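Local atomic coordinates of putative NAD(P)H-flavin oxidoreductase (Neisseria meningitidis serogroup A / serotype 4A, PDB entry 6WT2), a protein that binds flavin mononucleotide and probably uses NAD(P)H to reduce nitro compounds such as chloramphenicol, as a member of the nitroreductase family. Residues R23-I31 against D78-L86; A95-L106 against M117-Q128. All coordinates share one frame; numbering follows the deposited sequence.

Contact 1: residues R23-I31 against D78-L86. With FMN (flavin mononucleotide), chain G.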
loop_
_atom_site.group_PDB
_atom_site.type_symbol
_atom_site.label_atom_id
_atom_site.label_comp_id
_atom_site.label_asym_id
_atom_site.label_seq_id
_atom_site.Cartn_x
_atom_site.Cartn_y
_atom_site.Cartn_z
ATOM N N ARG A 23 -15.979 -1.974 -11.974
ATOM C CA ARG A 23 -16.918 -2.851 -11.288
ATOM C C ARG A 23 -17.588 -3.859 -12.207
ATOM O O ARG A 23 -18.211 -4.805 -11.706
ATOM C CB ARG A 23 -17.991 -2.040 -10.558
ATOM C CG ARG A 23 -17.493 -1.434 -9.261
ATOM C CD ARG A 23 -16.825 -0.091 -9.505
ATOM N NE ARG A 23 -16.347 0.506 -8.261
ATOM C CZ ARG A 23 -15.913 1.758 -8.156
ATOM N NH1 ARG A 23 -15.903 2.549 -9.219
ATOM N NH2 ARG A 23 -15.488 2.216 -6.989
ATOM N N HIS A 24 -17.433 -3.716 -13.520
ATOM C CA HIS A 24 -18.182 -4.502 -14.497
ATOM C C HIS A 24 -17.247 -4.887 -15.626
ATOM O O HIS A 24 -16.832 -4.033 -16.417
ATOM C CB HIS A 24 -19.377 -3.719 -15.035
ATOM C CG HIS A 24 -20.302 -3.249 -13.967
ATOM N ND1 HIS A 24 -21.181 -4.093 -13.325
ATOM C CD2 HIS A 24 -20.466 -2.031 -13.403
ATOM C CE1 HIS A 24 -21.867 -3.406 -12.428
ATOM N NE2 HIS A 24 -21.446 -2.155 -12.450
ATOM N N TYR A 25 -16.944 -6.172 -15.718
ATOM C CA TYR A 25 -15.976 -6.676 -16.671
ATOM C C TYR A 25 -16.679 -7.377 -17.822
ATOM O O TYR A 25 -17.850 -7.749 -17.727
ATOM C CB TYR A 25 -15.016 -7.652 -15.996
ATOM C CG TYR A 25 -14.167 -7.041 -14.907
ATOM C CD1 TYR A 25 -12.971 -6.398 -15.220
ATOM C CD2 TYR A 25 -14.540 -7.129 -13.567
ATOM C CE1 TYR A 25 -12.157 -5.853 -14.224
ATOM C CE2 TYR A 25 -13.741 -6.584 -12.566
ATOM C CZ TYR A 25 -12.550 -5.954 -12.906
ATOM O OH TYR A 25 -11.748 -5.428 -11.923
ATOM N N ASP A 26 -15.943 -7.543 -18.915
ATOM C CA ASP A 26 -16.391 -8.373 -20.029
ATOM C C ASP A 26 -16.234 -9.839 -19.629
ATOM O O ASP A 26 -15.115 -10.360 -19.567
ATOM C CB ASP A 26 -15.594 -8.040 -21.288
ATOM C CG ASP A 26 -16.098 -8.785 -22.522
ATOM O OD1 ASP A 26 -16.727 -9.859 -22.382
ATOM O OD2 ASP A 26 -15.862 -8.288 -23.641
ATOM N N ALA A 27 -17.356 -10.517 -19.377
ATOM C CA ALA A 27 -17.303 -11.883 -18.868
ATOM C C ALA A 27 -16.644 -12.861 -19.836
ATOM O O ALA A 27 -16.187 -13.929 -19.407
ATOM C CB ALA A 27 -18.716 -12.364 -18.530
ATOM N N ALA A 28 -16.580 -12.541 -21.123
ATOM C CA ALA A 28 -15.974 -13.459 -22.074
ATOM C C ALA A 28 -14.461 -13.300 -22.201
ATOM O O ALA A 28 -13.818 -14.171 -22.795
ATOM C CB ALA A 28 -16.627 -13.298 -23.454
ATOM N N ARG A 29 -13.869 -12.238 -21.647
ATOM C CA ARG A 29 -12.460 -11.934 -21.859
ATOM C C ARG A 29 -11.620 -12.391 -20.667
ATOM O O ARG A 29 -11.774 -11.872 -19.559
ATOM C CB ARG A 29 -12.273 -10.440 -22.104
ATOM C CG ARG A 29 -12.655 -10.010 -23.500
ATOM C CD ARG A 29 -11.416 -9.583 -24.256
ATOM N NE ARG A 29 -11.187 -8.149 -24.149
ATOM C CZ ARG A 29 -9.992 -7.570 -24.235
ATOM N NH1 ARG A 29 -8.894 -8.298 -24.404
ATOM N NH2 ARG A 29 -9.897 -6.258 -24.137
ATOM N N LYS A 30 -10.721 -13.346 -20.903
ATOM C CA LYS A 30 -9.848 -13.876 -19.863
ATOM C C LYS A 30 -8.434 -13.324 -20.017
ATOM O O LYS A 30 -7.906 -13.240 -21.129
ATOM C CB LYS A 30 -9.813 -15.410 -19.914
ATOM C CG LYS A 30 -11.191 -16.072 -19.792
ATOM C CD LYS A 30 -11.854 -15.675 -18.485
ATOM C CE LYS A 30 -13.331 -16.008 -18.456
ATOM N NZ LYS A 30 -13.921 -15.573 -17.157
ATOM N N ILE A 31 -7.824 -12.958 -18.893
ATOM C CA ILE A 31 -6.406 -12.622 -18.883
ATOM C C ILE A 31 -5.610 -13.890 -19.143
ATOM O O ILE A 31 -5.876 -14.934 -18.533
ATOM C CB ILE A 31 -6.017 -11.992 -17.535
ATOM C CG1 ILE A 31 -6.821 -10.702 -17.274
ATOM C CG2 ILE A 31 -4.535 -11.720 -17.483
ATOM C CD1 ILE A 31 -6.856 -10.312 -15.805
ATOM N N ASP A 78 -21.224 -8.019 -8.464
ATOM C CA ASP A 78 -21.339 -8.218 -9.902
ATOM C C ASP A 78 -20.032 -8.720 -10.512
ATOM O O ASP A 78 -20.059 -9.490 -11.477
ATOM C CB ASP A 78 -21.798 -6.920 -10.568
ATOM C CG ASP A 78 -23.232 -6.541 -10.187
ATOM O OD1 ASP A 78 -24.085 -7.450 -10.059
ATOM O OD2 ASP A 78 -23.516 -5.331 -10.022
ATOM N N ALA A 79 -18.885 -8.318 -9.956
ATOM C CA ALA A 79 -17.603 -8.708 -10.527
ATOM C C ALA A 79 -17.298 -10.182 -10.297
ATOM O O ALA A 79 -16.518 -10.775 -11.049
ATOM C CB ALA A 79 -16.481 -7.861 -9.939
ATOM N N LEU A 80 -17.877 -10.783 -9.251
ATOM C CA LEU A 80 -17.664 -12.206 -8.999
ATOM C C LEU A 80 -18.174 -13.065 -10.151
ATOM O O LEU A 80 -17.668 -14.176 -10.369
ATOM C CB LEU A 80 -18.328 -12.595 -7.681
ATOM C CG LEU A 80 -17.539 -12.070 -6.481
ATOM C CD1 LEU A 80 -18.310 -12.203 -5.186
ATOM C CD2 LEU A 80 -16.205 -12.803 -6.389
ATOM N N ASP A 81 -19.152 -12.566 -10.907
ATOM C CA ASP A 81 -19.642 -13.272 -12.080
ATOM C C ASP A 81 -18.857 -12.961 -13.347
ATOM O O ASP A 81 -18.854 -13.777 -14.272
ATOM C CB ASP A 81 -21.118 -12.943 -12.315
ATOM C CG ASP A 81 -21.993 -13.332 -11.141
ATOM O OD1 ASP A 81 -21.694 -14.364 -10.503
ATOM O OD2 ASP A 81 -22.978 -12.611 -10.860
ATOM N N THR A 82 -18.182 -11.819 -13.420
ATOM C CA THR A 82 -17.643 -11.361 -14.691
ATOM C C THR A 82 -16.137 -11.171 -14.710
ATOM O O THR A 82 -15.564 -11.127 -15.803
ATOM C CB THR A 82 -18.304 -10.035 -15.114
ATOM O OG1 THR A 82 -17.955 -8.988 -14.194
ATOM C CG2 THR A 82 -19.845 -10.185 -15.175
ATOM N N ALA A 83 -15.488 -11.030 -13.558
ATOM C CA ALA A 83 -14.050 -10.768 -13.546
ATOM C C ALA A 83 -13.275 -11.972 -14.066
ATOM O O ALA A 83 -13.642 -13.125 -13.822
ATOM C CB ALA A 83 -13.571 -10.413 -12.131
ATOM N N SER A 84 -12.184 -11.696 -14.786
ATOM C CA SER A 84 -11.269 -12.756 -15.186
ATOM C C SER A 84 -10.623 -13.408 -13.967
ATOM O O SER A 84 -10.668 -14.636 -13.802
ATOM C CB SER A 84 -10.202 -12.196 -16.128
ATOM O OG SER A 84 -9.241 -13.187 -16.425
ATOM N N HIS A 85 -10.014 -12.598 -13.105
ATOM C CA HIS A 85 -9.289 -13.089 -11.950
ATOM C C HIS A 85 -9.716 -12.341 -10.695
ATOM O O HIS A 85 -10.119 -11.176 -10.749
ATOM C CB HIS A 85 -7.767 -12.944 -12.141
ATOM C CG HIS A 85 -7.172 -13.936 -13.093
ATOM N ND1 HIS A 85 -7.431 -13.920 -14.446
ATOM C CD2 HIS A 85 -6.307 -14.959 -12.886
ATOM C CE1 HIS A 85 -6.759 -14.900 -15.031
ATOM N NE2 HIS A 85 -6.066 -15.541 -14.108
ATOM N N LEU A 86 -9.621 -13.039 -9.566
ATOM C CA LEU A 86 -9.811 -12.472 -8.237
ATOM C C LEU A 86 -8.639 -12.885 -7.357
ATOM O O LEU A 86 -8.267 -14.062 -7.331
ATOM C CB LEU A 86 -11.125 -12.958 -7.625
ATOM C CG LEU A 86 -11.364 -12.708 -6.138
ATOM C CD1 LEU A 86 -11.483 -11.224 -5.817
ATOM C CD2 LEU A 86 -12.624 -13.458 -5.697
HETATM N N1 FMN G . -14.695 -0.187 -5.029
HETATM C C2 FMN G . -15.811 -0.956 -4.958
HETATM O O2 FMN G . -16.691 -0.803 -5.834
HETATM N N3 FMN G . -15.991 -1.893 -4.011
HETATM C C4 FMN G . -15.116 -2.086 -3.014
HETATM O O4 FMN G . -15.245 -3.007 -2.176
HETATM C C4A FMN G . -13.889 -1.273 -3.012
HETATM N N5 FMN G . -13.020 -1.352 -1.986
HETATM C C5A FMN G . -11.845 -0.668 -2.043
HETATM C C6 FMN G . -10.818 -1.008 -1.158
HETATM C C7 FMN G . -9.621 -0.310 -1.211
HETATM C C7M FMN G . -8.494 -0.643 -0.258
HETATM C C8 FMN G . -9.417 0.744 -2.236
HETATM C C8M FMN G . -8.069 1.414 -2.348
HETATM C C9 FMN G . -10.414 1.034 -3.161
HETATM C C9A FMN G . -11.601 0.311 -3.138
HETATM N N10 FMN G . -12.608 0.557 -4.099
HETATM C C10 FMN G . -13.786 -0.198 -4.030
HETATM C "C1'" FMN G . -12.400 1.534 -5.175
HETATM C "C2'" FMN G . -12.597 2.982 -4.704
HETATM O "O2'" FMN G . -14.003 3.298 -4.534
HETATM C "C3'" FMN G . -11.902 3.876 -5.727
HETATM O "O3'" FMN G . -10.490 3.583 -5.695
HETATM C "C4'" FMN G . -12.061 5.384 -5.504
HETATM O "O4'" FMN G . -13.442 5.726 -5.502
HETATM C "C5'" FMN G . -11.335 6.167 -6.588
HETATM O "O5'" FMN G . -11.819 5.821 -7.881
HETATM P P FMN G . -10.757 5.314 -8.983
HETATM O O1P FMN G . -10.043 4.216 -8.232
HETATM O O2P FMN G . -11.513 4.831 -10.188
HETATM O O3P FMN G . -9.814 6.443 -9.286
HETATM O O HOH W 1 -18.695 -5.519 -8.957
HETATM O O HOH W 2 -13.824 -12.911 -17.303
HETATM O O HOH W 3 -12.330 -16.508 -14.788
#

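Contact 2: residues A95-L106 against M117-Q128. With NIO (nicotinic acid), chain E.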
loop_
_atom_site.group_PDB
_atom_site.type_symbol
_atom_site.label_atom_id
_atom_site.label_comp_id
_atom_site.label_asym_id
_atom_site.label_seq_id
_atom_site.Cartn_x
_atom_site.Cartn_y
_atom_site.Cartn_z
ATOM N N ALA A 95 3.582 -11.952 13.437
ATOM C CA ALA A 95 4.909 -11.826 12.836
ATOM C C ALA A 95 5.863 -11.099 13.792
ATOM O O ALA A 95 6.445 -10.058 13.478
ATOM C CB ALA A 95 4.807 -11.113 11.494
ATOM N N ARG A 96 6.012 -11.683 14.983
ATOM C CA ARG A 96 6.942 -11.181 15.985
ATOM C C ARG A 96 8.389 -11.351 15.527
ATOM O O ARG A 96 8.716 -12.228 14.721
ATOM C CB ARG A 96 6.753 -11.921 17.312
ATOM C CG ARG A 96 5.428 -11.672 18.002
ATOM C CD ARG A 96 5.279 -12.588 19.213
ATOM N NE ARG A 96 6.497 -12.622 20.019
ATOM C CZ ARG A 96 6.790 -11.755 20.986
ATOM N NH1 ARG A 96 5.956 -10.762 21.282
ATOM N NH2 ARG A 96 7.926 -11.879 21.657
ATOM N N PHE A 97 9.273 -10.517 16.087
ATOM C CA PHE A 97 10.701 -10.615 15.776
ATOM C C PHE A 97 11.259 -12.023 16.016
ATOM O O PHE A 97 12.212 -12.430 15.345
ATOM C CB PHE A 97 11.498 -9.602 16.608
ATOM C CG PHE A 97 11.494 -9.909 18.075
ATOM C CD1 PHE A 97 12.549 -10.601 18.656
ATOM C CD2 PHE A 97 10.410 -9.556 18.864
ATOM C CE1 PHE A 97 12.534 -10.916 19.997
ATOM C CE2 PHE A 97 10.387 -9.868 20.215
ATOM C CZ PHE A 97 11.454 -10.548 20.780
ATOM N N ASP A 98 10.699 -12.770 16.973
ATOM C CA ASP A 98 11.216 -14.088 17.340
ATOM C C ASP A 98 10.429 -15.238 16.709
ATOM O O ASP A 98 10.571 -16.389 17.140
ATOM C CB ASP A 98 11.255 -14.243 18.866
ATOM C CG ASP A 98 9.899 -13.978 19.538
ATOM O OD1 ASP A 98 8.857 -13.931 18.848
ATOM O OD2 ASP A 98 9.876 -13.804 20.780
ATOM N N SER A 99 9.586 -14.951 15.653
ATOM C CA SER A 99 8.829 -16.056 15.067
ATOM C C SER A 99 9.646 -16.780 13.997
ATOM O O SER A 99 10.569 -16.204 13.411
ATOM C CB SER A 99 7.526 -15.534 14.459
ATOM O OG SER A 99 7.775 -14.581 13.443
ATOM N N PRO A 100 9.352 -18.059 13.734
ATOM C CA PRO A 100 10.057 -18.758 12.642
ATOM C C PRO A 100 9.895 -18.075 11.296
ATOM O O PRO A 100 10.811 -18.121 10.462
ATOM C CB PRO A 100 9.415 -20.153 12.641
ATOM C CG PRO A 100 8.869 -20.325 14.027
ATOM C CD PRO A 100 8.457 -18.954 14.488
ATOM N N PHE A 101 8.751 -17.436 11.064
ATOM C CA PHE A 101 8.516 -16.786 9.782
ATOM C C PHE A 101 9.462 -15.613 9.579
ATOM O O PHE A 101 9.974 -15.404 8.470
ATOM C CB PHE A 101 7.058 -16.335 9.687
ATOM C CG PHE A 101 6.739 -15.578 8.417
ATOM C CD1 PHE A 101 6.329 -16.260 7.277
ATOM C CD2 PHE A 101 6.865 -14.198 8.362
ATOM C CE1 PHE A 101 6.045 -15.580 6.109
ATOM C CE2 PHE A 101 6.574 -13.504 7.192
ATOM C CZ PHE A 101 6.170 -14.194 6.064
HETATM N N MSE A 102 9.697 -14.833 10.629
HETATM C CA MSE A 102 10.608 -13.699 10.543
HETATM C C MSE A 102 12.057 -14.163 10.449
HETATM O O MSE A 102 12.861 -13.541 9.758
HETATM C CB MSE A 102 10.415 -12.765 11.737
HETATM C CG MSE A 102 9.064 -12.017 11.712
HETATM SE SE MSE A 102 8.942 -10.794 10.201
HETATM C CE MSE A 102 10.664 -9.970 10.454
ATOM N N LEU A 103 12.385 -15.266 11.132
ATOM C CA LEU A 103 13.721 -15.839 10.990
ATOM C C LEU A 103 14.015 -16.173 9.532
ATOM O O LEU A 103 15.095 -15.866 9.020
ATOM C CB LEU A 103 13.859 -17.088 11.865
ATOM C CG LEU A 103 15.264 -17.681 11.844
ATOM C CD1 LEU A 103 16.250 -16.670 12.409
ATOM C CD2 LEU A 103 15.317 -19.003 12.615
ATOM N N GLU A 104 13.041 -16.763 8.836
ATOM C CA GLU A 104 13.238 -17.126 7.437
ATOM C C GLU A 104 13.453 -15.891 6.569
ATOM O O GLU A 104 14.319 -15.892 5.682
ATOM C CB GLU A 104 12.043 -17.955 6.943
ATOM C CG GLU A 104 12.133 -18.445 5.495
ATOM C CD GLU A 104 13.050 -19.668 5.301
ATOM O OE1 GLU A 104 13.825 -20.032 6.224
ATOM O OE2 GLU A 104 12.989 -20.272 4.206
ATOM N N SER A 105 12.685 -14.816 6.812
ATOM C CA SER A 105 12.850 -13.616 6.003
ATOM C C SER A 105 14.204 -12.971 6.252
ATOM O O SER A 105 14.808 -12.435 5.320
ATOM C CB SER A 105 11.712 -12.621 6.269
ATOM O OG SER A 105 11.817 -12.042 7.561
ATOM N N LEU A 106 14.718 -13.070 7.481
ATOM C CA LEU A 106 16.034 -12.526 7.802
ATOM C C LEU A 106 17.146 -13.273 7.079
ATOM O O LEU A 106 18.097 -12.659 6.587
ATOM C CB LEU A 106 16.263 -12.586 9.307
ATOM C CG LEU A 106 17.666 -12.153 9.728
ATOM C CD1 LEU A 106 17.935 -10.747 9.241
ATOM C CD2 LEU A 106 17.832 -12.222 11.245
HETATM N N MSE A 117 22.849 -12.639 12.934
HETATM C CA MSE A 117 21.398 -12.832 13.046
HETATM C C MSE A 117 20.878 -12.368 14.385
HETATM O O MSE A 117 19.852 -11.678 14.461
HETATM C CB MSE A 117 21.015 -14.300 12.858
HETATM C CG MSE A 117 21.066 -14.765 11.419
HETATM SE SE MSE A 117 20.331 -16.561 11.246
HETATM C CE MSE A 117 21.383 -17.470 12.593
ATOM N N ALA A 118 21.590 -12.757 15.441
ATOM C CA ALA A 118 21.203 -12.341 16.783
ATOM C C ALA A 118 21.121 -10.820 16.888
ATOM O O ALA A 118 20.188 -10.280 17.495
ATOM C CB ALA A 118 22.192 -12.901 17.810
ATOM N N LYS A 119 22.075 -10.113 16.277
ATOM C CA LYS A 119 22.110 -8.656 16.385
ATOM C C LYS A 119 20.990 -8.007 15.579
ATOM O O LYS A 119 20.440 -6.968 15.981
ATOM C CB LYS A 119 23.475 -8.142 15.925
ATOM C CG LYS A 119 23.772 -6.700 16.314
ATOM C CD LYS A 119 25.269 -6.403 16.202
ATOM C CE LYS A 119 25.739 -6.363 14.749
ATOM N NZ LYS A 119 25.251 -5.156 14.019
ATOM N N SER A 120 20.660 -8.582 14.422
ATOM C CA SER A 120 19.526 -8.098 13.638
ATOM C C SER A 120 18.217 -8.279 14.394
ATOM O O SER A 120 17.377 -7.373 14.429
ATOM C CB SER A 120 19.457 -8.837 12.298
ATOM O OG SER A 120 20.523 -8.456 11.448
ATOM N N LEU A 121 18.017 -9.460 14.980
ATOM C CA LEU A 121 16.779 -9.728 15.706
ATOM C C LEU A 121 16.628 -8.804 16.909
ATOM O O LEU A 121 15.506 -8.408 17.250
ATOM C CB LEU A 121 16.726 -11.202 16.135
ATOM C CG LEU A 121 16.633 -12.237 15.007
ATOM C CD1 LEU A 121 16.670 -13.671 15.550
ATOM C CD2 LEU A 121 15.383 -12.004 14.153
ATOM N N ALA A 122 17.736 -8.448 17.555
ATOM C CA ALA A 122 17.683 -7.455 18.622
ATOM C C ALA A 122 17.175 -6.113 18.104
ATOM O O ALA A 122 16.365 -5.453 18.767
ATOM C CB ALA A 122 19.063 -7.289 19.268
ATOM N N ARG A 123 17.636 -5.695 16.920
ATOM C CA ARG A 123 17.143 -4.447 16.336
ATOM C C ARG A 123 15.669 -4.557 15.950
ATOM O O ARG A 123 14.893 -3.617 16.175
ATOM C CB ARG A 123 17.985 -4.055 15.123
ATOM C CG ARG A 123 19.401 -3.614 15.464
ATOM C CD ARG A 123 20.088 -2.955 14.277
ATOM N NE ARG A 123 20.459 -3.922 13.247
ATOM C CZ ARG A 123 21.594 -4.619 13.261
ATOM N NH1 ARG A 123 22.458 -4.452 14.252
ATOM N NH2 ARG A 123 21.865 -5.489 12.294
ATOM N N TYR A 124 15.264 -5.693 15.365
ATOM C CA TYR A 124 13.852 -5.888 15.045
ATOM C C TYR A 124 12.992 -5.793 16.297
ATOM O O TYR A 124 11.894 -5.228 16.260
ATOM C CB TYR A 124 13.618 -7.250 14.389
ATOM C CG TYR A 124 14.145 -7.454 12.981
ATOM C CD1 TYR A 124 14.845 -6.463 12.306
ATOM C CD2 TYR A 124 13.910 -8.659 12.319
ATOM C CE1 TYR A 124 15.316 -6.677 11.007
ATOM C CE2 TYR A 124 14.364 -8.877 11.039
ATOM C CZ TYR A 124 15.073 -7.892 10.385
ATOM O OH TYR A 124 15.512 -8.140 9.100
ATOM N N GLN A 125 13.462 -6.377 17.407
ATOM C CA GLN A 125 12.696 -6.340 18.648
ATOM C C GLN A 125 12.480 -4.909 19.117
ATOM O O GLN A 125 11.372 -4.536 19.511
ATOM C CB GLN A 125 13.398 -7.146 19.740
ATOM C CG GLN A 125 12.816 -6.876 21.116
ATOM C CD GLN A 125 13.172 -7.929 22.130
ATOM O OE1 GLN A 125 14.077 -8.732 21.917
ATOM N NE2 GLN A 125 12.452 -7.939 23.246
ATOM N N ALA A 126 13.545 -4.106 19.117
ATOM C CA ALA A 126 13.442 -2.719 19.546
ATOM C C ALA A 126 12.523 -1.936 18.624
ATOM O O ALA A 126 11.700 -1.135 19.086
ATOM C CB ALA A 126 14.830 -2.083 19.589
ATOM N N PHE A 127 12.641 -2.171 17.315
ATOM C CA PHE A 127 11.745 -1.539 16.351
ATOM C C PHE A 127 10.292 -1.852 16.683
ATOM O O PHE A 127 9.454 -0.952 16.799
ATOM C CB PHE A 127 12.089 -2.016 14.934
ATOM C CG PHE A 127 11.034 -1.686 13.914
ATOM C CD1 PHE A 127 10.786 -0.373 13.562
ATOM C CD2 PHE A 127 10.293 -2.683 13.310
ATOM C CE1 PHE A 127 9.798 -0.051 12.621
ATOM C CE2 PHE A 127 9.303 -2.373 12.375
ATOM C CZ PHE A 127 9.061 -1.056 12.030
ATOM N N GLN A 128 9.987 -3.135 16.874
ATOM C CA GLN A 128 8.607 -3.544 17.096
ATOM C C GLN A 128 8.109 -3.148 18.478
ATOM O O GLN A 128 6.929 -2.834 18.645
ATOM C CB GLN A 128 8.480 -5.050 16.907
ATOM C CG GLN A 128 8.597 -5.486 15.474
ATOM C CD GLN A 128 8.227 -6.935 15.324
ATOM O OE1 GLN A 128 8.467 -7.731 16.231
ATOM N NE2 GLN A 128 7.620 -7.290 14.197
HETATM N N NIO E . 14.532 -0.549 10.241
HETATM C C1 NIO E . 14.893 -1.238 9.148
HETATM C C2 NIO E . 13.933 -1.801 8.317
HETATM C C3 NIO E . 12.584 -1.657 8.622
HETATM C C4 NIO E . 12.236 -0.953 9.764
HETATM C C5 NIO E . 13.238 -0.404 10.561
HETATM C C6 NIO E . 14.353 -2.575 7.097
HETATM O O1 NIO E . 13.473 -2.917 6.282
HETATM O O2 NIO E . 15.566 -2.865 6.938
HETATM O O HOH W 4 13.888 -9.829 7.760
#

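Contact 1: residues R23-I31 against D78-L86
Ser84 meets the backbone of Ile31 through its hydroxyl: Ile31 N donates to Ser84 OG over 2.9 Å, nearly straight at 169°. With OG swung opposite its own backbone N (chi1 175°), the hydroxyl lies against the incoming loop and 2.8 Å from His85 ND1, in a hydrogen bond that either could donate. Serine is small enough to fit under the loop yet offers a polar atom for two bonds. Ile31 lays CG1 and CD1 along Ser84 CB and OG, while its carbonyl O reaches the edge of the His85 ring. Ser84 and His85 form a classic beta bulge facing Phe202 at the start of strand 85-92, in the antiparallel sheet of the nitroreductase fold; the loop between helices 9-16 and 33-44 lies against the turn leading into it.

Nearer the start of the loop, the CD2-CE2 side of the Tyr25 ring meets two small methyls that let it come close: Ala79 CB, at its edge, 4.0 Å from CE2, and Ala83 CB, just past the short helix 79-82, 3.7 Å from CD2; the phenol oxygen bonds Thr201. Thr82 OG1 sits at the edge of the same ring, held between its own backbone N and carbonyl carbon (chi1 66°), and takes a weak bond from Tyr25 N. Asp26 OD1 accepts from Ala28 N, an Asx turn within the type I turn from Asp26 to Arg29. Just after it, a water accepts from Lys30 NZ and lies within hydrogen-bonding distance of Arg29 O and Thr82 O; a second joins Lys30 NZ to Ser84 O. At the other end Arg23, its chain bent at chi2, turns away to FMN: NE donates to FMN O2 at 2.8 Å and NH2 to FMN N1 at 3.2 Å, which would probably stabilise negative charge on the reduced flavin.

Contact 2: residues A95-L106 against M117-Q128
Helices 100-108 and 114-131 are consecutive helices of the nitroreductase fold; their segments 100-106 and 117-128 cross steeply, at 122°, with axes 11.2 Å apart. Leu106 is the knob, seated among Met117, Ser120, Leu121 and Tyr124. Its CD2 lies 3.8 Å from Leu121 CD2, and CD1 approaches Tyr124 OH; a branched leucine can fill such a hole with both methyls. The phenol oxygen bonds Arg109 and a water held by Ser105 OG. Beside it, the chain of Met102, a selenomethionine, bends at chi2 and chi3 to bring CE within 3.9 Å of Tyr124 CE2.

Before the first helix, Phe97 lies flat along Gln125. Gln125 CB stands 3.6 Å from the centroid of the Phe97 ring, a CH-pi contact, and the amide is stacked at 22° to the ring; Asp98 CB lies over the rim of the opposite face. Gln128, extended beyond CG, uses both ends of its buried amide: NE2 donates to Ala95 O at 3.1 Å, and OE1 takes a weak bond from Phe97 N. Ser99 takes the N-cap position, its OG accepting a weak bond from Met102 N. Helix 114-131 also carries Phe127, one ring face over nicotinic acid C4, consistent with the helical excursion of NfsB-like enzymes that reaches a site shared between subunits.

Contact 1 and contact 2 lie on opposite sides of the chain's centre, with their own centres 41 Å apart and nearest atoms about 20 Å apart, so neither touches the other. They follow in series: strand 85-92, which begins in contact 1, precedes helix 100-108 of contact 2. They serve separate sites of the dimer. At one, Arg23 of contact 1 binds FMN and its side chain comes about 4 Å from a nicotinic acid; at the other, Phe127 of contact 2 meets a different nicotinic acid, and Tyr124 stays about 7 Å from the FMN there. Contact 1 touches the second subunit through Arg23, on its Arg109, and contact 2 through a few residues, among them Phe127, on its Glu171.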